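Local coordinates for uncharacterized protein PH0987 (Pyrococcus horikoshii, PDB 2PHC) that is of unknown function but belongs to the carboxyltransferase subdomain C and D family and probably binds ATP and acts as a hydrolase, at residues A[154-159]-A[179-184]; A[9-14]-A[65-70]. One frame throughout, in Å; residues are numbered along the deposited sequence.

Overall arrangement
Two ways of fastening a sheet to its surroundings appear here, one partly polar and one almost wholly apolar. Contact 1 (154-159 with 179-184) ties a loop and the short strand before it to strand 180-184 of the larger mixed sheet; it is partly buried, and an arginine does most of the work. Contact 2 (9-14 with 65-70) is buried, and sets helix 63-82 against a central strand of the smaller antiparallel sheet chiefly through apolar side chains. No secondary-structure element is common to the two. Their centres stand about 46 Å apart on opposite sides of the chain's centre, and their nearest atoms are about 27 Å from each other.

Contact 1: residues A[154-159]-A[179-184]; sequences LKVPAG and WRIIGR
The NE of R184 donates a hydrogen bond to the carbonyl O of A158, 3.1 Å away with an N-H...O angle of 147°. It joins the loop that leads from strand 155-156 into strand 160-164 to the C-terminal end of strand 180-184, in the region of the larger mixed sheet, consistent with the cyclophilin-like fold of this family. The carbonyl oxygen stands 22° out of the guanidinium plane, near its edge, while P157 covers one face: its CB lies over the centre of the group, 3.6 Å from R184 CZ. The arginine leaves its strand with CG anti to the backbone N (chi1 -170°) and stays extended as far as NE, and this length carries the charged end across to the loop. One side chain thus combines a polar bond at its edge with apolar cover on a face, and the two together probably limit how the guanidinium can turn.

Nearer the strand, the backbone of G159 comes close to R184: its O receives a CA-H...O contact from R184 CA at 3.4 Å. A CB on G159 would sit tight against R184 CG and be jammed against the O of A158, the acceptor of the NE bond. G159 also bonds through its backbone to Y171 and I185. Deeper in, I181 points toward the loop and also touches Y171 and S160; its CD1 meets V156 CG1 at 4.0 Å.

Contact 2: residues A[9-14]-A[65-70]; sequences SAFLIS and EVESYL
In F11, chi1 of -68° sets CG beside the backbone N; CB points from strand 10-14 toward helix 63-82, and the ring follows from CG. L70, its CG likewise beside the backbone N (chi1 -75°), points back from the helix. This is alpha/beta packing: the helix segment lies almost parallel to the strand, the axes 9.5 Å apart and inclined by 19°, and alternate strand residues F11 and I13 face it. Three helix residues meet the phenylalanine. V66 brings CG1 obliquely to the ring, 3.5 Å from F11 CD1, and L70 places CD1 at 3.5 Å from F11 CB. E67 supplies backbone and hydrocarbon: its CA lies over one ring face, offset toward the rim, and its CB is 3.8 Å from F11 CZ. Beyond CG the chain is extended, and its OE2 makes a long, weak ion pair with K71. Two residues along the strand, I13 CD1 meets the other branch of L70, CD2, at 4.2 Å, so the leucine spans both inward-facing residues.

Y63, edge-to-face with F11, adds to the cluster, while L70 and I13 also touch I3 of the neighbouring strand 3-5. An alanine in place of F11 would probably open a gap beside V66, leave E67 CB and Y63 without their aromatic partner, and keep L70 CD1 only against CB. Because the contact is made almost wholly by carbon atoms, the attachment probably depends on close fit and the burial of these groups rather than on directional polar bonds.

Contact 1: residues A[154-159]-A[179-184]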
loop_
_atom_site.group_PDB
_atom_site.type_symbol
_atom_site.label_atom_id
_atom_site.label_comp_id
_atom_site.label_asym_id
_atom_site.label_seq_id
_atom_site.Cartn_x
_atom_site.Cartn_y
_atom_site.Cartn_z
ATOM N N LEU A 154 -1.614 1.800 -28.602
ATOM C CA LEU A 154 -0.725 2.855 -29.115
ATOM C C LEU A 154 -0.852 4.139 -28.299
ATOM O O LEU A 154 0.063 5.008 -28.332
ATOM C CB LEU A 154 -0.944 3.122 -30.628
ATOM C CG LEU A 154 -0.231 2.177 -31.603
ATOM C CD1 LEU A 154 -0.490 2.579 -33.096
ATOM C CD2 LEU A 154 1.300 2.113 -31.310
ATOM N N LYS A 155 -2.005 4.261 -27.637
ATOM C CA LYS A 155 -2.460 5.450 -26.942
ATOM C C LYS A 155 -3.250 4.963 -25.731
ATOM O O LYS A 155 -4.392 4.471 -25.871
ATOM C CB LYS A 155 -3.409 6.340 -27.798
ATOM C CG LYS A 155 -2.776 7.505 -28.575
ATOM C CD LYS A 155 -3.893 8.302 -29.336
ATOM C CE LYS A 155 -3.385 9.150 -30.528
ATOM N NZ LYS A 155 -3.561 10.657 -30.201
ATOM N N VAL A 156 -2.664 5.117 -24.541
ATOM C CA VAL A 156 -3.334 4.792 -23.301
ATOM C C VAL A 156 -3.637 6.130 -22.669
ATOM O O VAL A 156 -2.760 6.963 -22.577
ATOM C CB VAL A 156 -2.426 3.813 -22.440
ATOM C CG1 VAL A 156 -2.987 3.608 -21.091
ATOM C CG2 VAL A 156 -2.253 2.431 -23.158
ATOM N N PRO A 157 -4.894 6.388 -22.260
ATOM C CA PRO A 157 -5.103 7.742 -21.797
ATOM C C PRO A 157 -4.374 8.003 -20.474
ATOM O O PRO A 157 -4.222 7.096 -19.680
ATOM C CB PRO A 157 -6.631 7.860 -21.642
ATOM C CG PRO A 157 -7.196 6.489 -21.750
ATOM C CD PRO A 157 -6.106 5.546 -22.185
ATOM N N ALA A 158 -3.908 9.244 -20.297
ATOM C CA ALA A 158 -3.243 9.734 -19.135
ATOM C C ALA A 158 -4.006 9.281 -17.883
ATOM O O ALA A 158 -5.227 9.441 -17.844
ATOM C CB ALA A 158 -3.310 11.232 -19.218
ATOM N N GLY A 159 -3.351 8.714 -16.861
ATOM C CA GLY A 159 -4.120 8.344 -15.661
ATOM C C GLY A 159 -4.494 6.889 -15.596
ATOM O O GLY A 159 -4.908 6.427 -14.545
ATOM N N TRP A 179 0.058 -2.810 -20.706
ATOM C CA TRP A 179 -0.320 -3.197 -19.322
ATOM C C TRP A 179 -1.834 -3.399 -19.329
ATOM O O TRP A 179 -2.497 -2.772 -20.133
ATOM C CB TRP A 179 0.038 -2.080 -18.265
ATOM C CG TRP A 179 1.532 -2.085 -17.847
ATOM C CD1 TRP A 179 2.595 -2.298 -18.689
ATOM C CD2 TRP A 179 2.122 -1.919 -16.518
ATOM N NE1 TRP A 179 3.791 -2.301 -18.005
ATOM C CE2 TRP A 179 3.542 -2.056 -16.672
ATOM C CE3 TRP A 179 1.614 -1.675 -15.242
ATOM C CZ2 TRP A 179 4.441 -1.960 -15.588
ATOM C CZ3 TRP A 179 2.553 -1.601 -14.123
ATOM C CH2 TRP A 179 3.936 -1.733 -14.337
ATOM N N ARG A 180 -2.376 -4.259 -18.455
ATOM C CA ARG A 180 -3.831 -4.465 -18.379
ATOM C C ARG A 180 -4.411 -3.320 -17.674
ATOM O O ARG A 180 -4.179 -3.185 -16.482
ATOM C CB ARG A 180 -4.225 -5.790 -17.669
ATOM C CG ARG A 180 -3.746 -7.012 -18.418
ATOM C CD ARG A 180 -4.380 -7.308 -19.838
ATOM N NE ARG A 180 -3.679 -8.491 -20.417
ATOM C CZ ARG A 180 -4.150 -9.222 -21.444
ATOM N NH1 ARG A 180 -5.335 -8.924 -22.024
ATOM N NH2 ARG A 180 -3.472 -10.262 -21.855
ATOM N N ILE A 181 -5.179 -2.501 -18.383
ATOM C CA ILE A 181 -5.769 -1.294 -17.794
ATOM C C ILE A 181 -7.120 -1.524 -17.105
ATOM O O ILE A 181 -8.078 -1.939 -17.772
ATOM C CB ILE A 181 -5.896 -0.183 -18.810
ATOM C CG1 ILE A 181 -4.582 -0.001 -19.629
ATOM C CG2 ILE A 181 -6.394 1.045 -18.149
ATOM C CD1 ILE A 181 -3.233 0.358 -18.756
ATOM N N ILE A 182 -7.196 -1.196 -15.801
ATOM C CA ILE A 182 -8.316 -1.534 -14.875
ATOM C C ILE A 182 -9.054 -0.284 -14.342
ATOM O O ILE A 182 -10.067 -0.383 -13.691
ATOM C CB ILE A 182 -7.842 -2.493 -13.695
ATOM C CG1 ILE A 182 -6.898 -1.791 -12.664
ATOM C CG2 ILE A 182 -7.169 -3.784 -14.235
ATOM C CD1 ILE A 182 -6.758 -2.613 -11.309
ATOM N N GLY A 183 -8.596 0.909 -14.673
ATOM C CA GLY A 183 -9.137 2.062 -13.991
ATOM C C GLY A 183 -8.413 3.262 -14.503
ATOM O O GLY A 183 -7.391 3.089 -15.180
ATOM N N ARG A 184 -8.910 4.464 -14.201
ATOM C CA ARG A 184 -8.209 5.654 -14.591
ATOM C C ARG A 184 -8.321 6.630 -13.443
ATOM O O ARG A 184 -9.347 6.677 -12.777
ATOM C CB ARG A 184 -8.889 6.269 -15.791
ATOM C CG ARG A 184 -8.169 7.327 -16.424
ATOM C CD ARG A 184 -8.772 7.577 -17.859
ATOM N NE ARG A 184 -8.259 8.870 -18.322
ATOM C CZ ARG A 184 -8.776 9.619 -19.310
ATOM N NH1 ARG A 184 -9.856 9.200 -19.986
ATOM N NH2 ARG A 184 -8.182 10.776 -19.635
#

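Contact 2: residues A[9-14]-A[65-70]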
loop_
_atom_site.group_PDB
_atom_site.type_symbol
_atom_site.label_atom_id
_atom_site.label_comp_id
_atom_site.label_asym_id
_atom_site.label_seq_id
_atom_site.Cartn_x
_atom_site.Cartn_y
_atom_site.Cartn_z
ATOM N N SER A 9 4.501 -11.427 31.488
ATOM C CA SER A 9 5.305 -10.242 31.283
ATOM C C SER A 9 5.490 -9.933 29.772
ATOM O O SER A 9 6.573 -9.633 29.337
ATOM C CB SER A 9 6.625 -10.420 32.010
ATOM O OG SER A 9 6.407 -10.266 33.412
ATOM N N ALA A 10 4.396 -10.002 29.012
ATOM C CA ALA A 10 4.456 -9.885 27.563
ATOM C C ALA A 10 3.226 -9.312 26.937
ATOM O O ALA A 10 2.106 -9.594 27.369
ATOM C CB ALA A 10 4.741 -11.275 26.910
ATOM N N PHE A 11 3.421 -8.603 25.834
ATOM C CA PHE A 11 2.274 -8.125 25.019
ATOM C C PHE A 11 2.428 -8.503 23.556
ATOM O O PHE A 11 3.485 -8.646 23.089
ATOM C CB PHE A 11 2.106 -6.565 25.150
ATOM C CG PHE A 11 1.666 -6.119 26.534
ATOM C CD1 PHE A 11 2.592 -5.841 27.511
ATOM C CD2 PHE A 11 0.318 -6.029 26.852
ATOM C CE1 PHE A 11 2.195 -5.489 28.769
ATOM C CE2 PHE A 11 -0.059 -5.692 28.112
ATOM C CZ PHE A 11 0.893 -5.390 29.060
ATOM N N LEU A 12 1.338 -8.677 22.853
ATOM C CA LEU A 12 1.403 -8.953 21.462
ATOM C C LEU A 12 0.631 -7.839 20.744
ATOM O O LEU A 12 -0.539 -7.576 21.084
ATOM C CB LEU A 12 0.722 -10.303 21.185
ATOM C CG LEU A 12 0.813 -10.906 19.777
ATOM C CD1 LEU A 12 2.166 -11.530 19.435
ATOM C CD2 LEU A 12 -0.349 -11.887 19.508
ATOM N N ILE A 13 1.390 -7.138 19.941
ATOM C CA ILE A 13 0.906 -6.377 18.879
ATOM C C ILE A 13 0.752 -7.210 17.675
ATOM O O ILE A 13 1.576 -7.828 17.161
ATOM C CB ILE A 13 1.757 -5.154 18.606
ATOM C CG1 ILE A 13 2.219 -4.535 19.900
ATOM C CG2 ILE A 13 1.003 -4.146 17.821
ATOM C CD1 ILE A 13 3.580 -4.065 19.870
ATOM N N SER A 14 -0.384 -7.071 17.190
ATOM C CA SER A 14 -1.231 -8.007 16.436
ATOM C C SER A 14 -1.943 -7.303 15.270
ATOM O O SER A 14 -2.285 -6.149 15.391
ATOM C CB SER A 14 -2.269 -8.679 17.374
ATOM O OG SER A 14 -3.051 -9.533 16.591
ATOM N N GLU A 65 2.001 0.584 32.551
ATOM C CA GLU A 65 3.010 1.373 31.854
ATOM C C GLU A 65 3.321 0.765 30.488
ATOM O O GLU A 65 3.385 1.472 29.506
ATOM C CB GLU A 65 4.341 1.426 32.606
ATOM C CG GLU A 65 4.516 2.524 33.655
ATOM C CD GLU A 65 5.517 2.118 34.793
ATOM O OE1 GLU A 65 5.044 1.651 35.874
ATOM O OE2 GLU A 65 6.759 2.262 34.602
ATOM N N VAL A 66 3.540 -0.547 30.444
ATOM C CA VAL A 66 4.071 -1.166 29.225
ATOM C C VAL A 66 2.977 -1.182 28.223
ATOM O O VAL A 66 3.196 -0.824 27.083
ATOM C CB VAL A 66 4.650 -2.511 29.464
ATOM C CG1 VAL A 66 4.919 -3.266 28.073
ATOM C CG2 VAL A 66 5.946 -2.324 30.219
ATOM N N GLU A 67 1.774 -1.483 28.702
ATOM C CA GLU A 67 0.673 -1.492 27.833
ATOM C C GLU A 67 0.463 -0.113 27.165
ATOM O O GLU A 67 0.272 -0.048 25.920
ATOM C CB GLU A 67 -0.570 -1.920 28.572
ATOM C CG GLU A 67 -1.769 -1.866 27.703
ATOM C CD GLU A 67 -2.967 -2.284 28.464
ATOM O OE1 GLU A 67 -3.016 -1.973 29.705
ATOM O OE2 GLU A 67 -3.862 -2.903 27.820
ATOM N N SER A 68 0.516 0.959 28.000
ATOM C CA SER A 68 0.233 2.330 27.572
ATOM C C SER A 68 1.232 2.731 26.565
ATOM O O SER A 68 0.847 3.275 25.546
ATOM C CB SER A 68 0.222 3.368 28.748
ATOM O OG SER A 68 -0.876 3.096 29.644
ATOM N N TYR A 69 2.507 2.487 26.849
ATOM C CA TYR A 69 3.572 2.874 25.968
ATOM C C TYR A 69 3.457 2.262 24.530
ATOM O O TYR A 69 3.930 2.876 23.540
ATOM C CB TYR A 69 4.850 2.334 26.614
ATOM C CG TYR A 69 6.136 2.573 25.834
ATOM C CD1 TYR A 69 7.046 3.542 26.264
ATOM C CD2 TYR A 69 6.466 1.800 24.682
ATOM C CE1 TYR A 69 8.236 3.750 25.602
ATOM C CE2 TYR A 69 7.684 2.000 23.992
ATOM C CZ TYR A 69 8.532 3.016 24.452
ATOM O OH TYR A 69 9.746 3.278 23.847
ATOM N N LEU A 70 2.871 1.064 24.427
ATOM C CA LEU A 70 2.943 0.303 23.192
ATOM C C LEU A 70 1.792 0.851 22.414
ATOM O O LEU A 70 1.856 0.927 21.203
ATOM C CB LEU A 70 2.801 -1.207 23.405
ATOM C CG LEU A 70 3.960 -2.011 23.992
ATOM C CD1 LEU A 70 3.494 -3.536 24.194
ATOM C CD2 LEU A 70 5.132 -1.917 23.073
#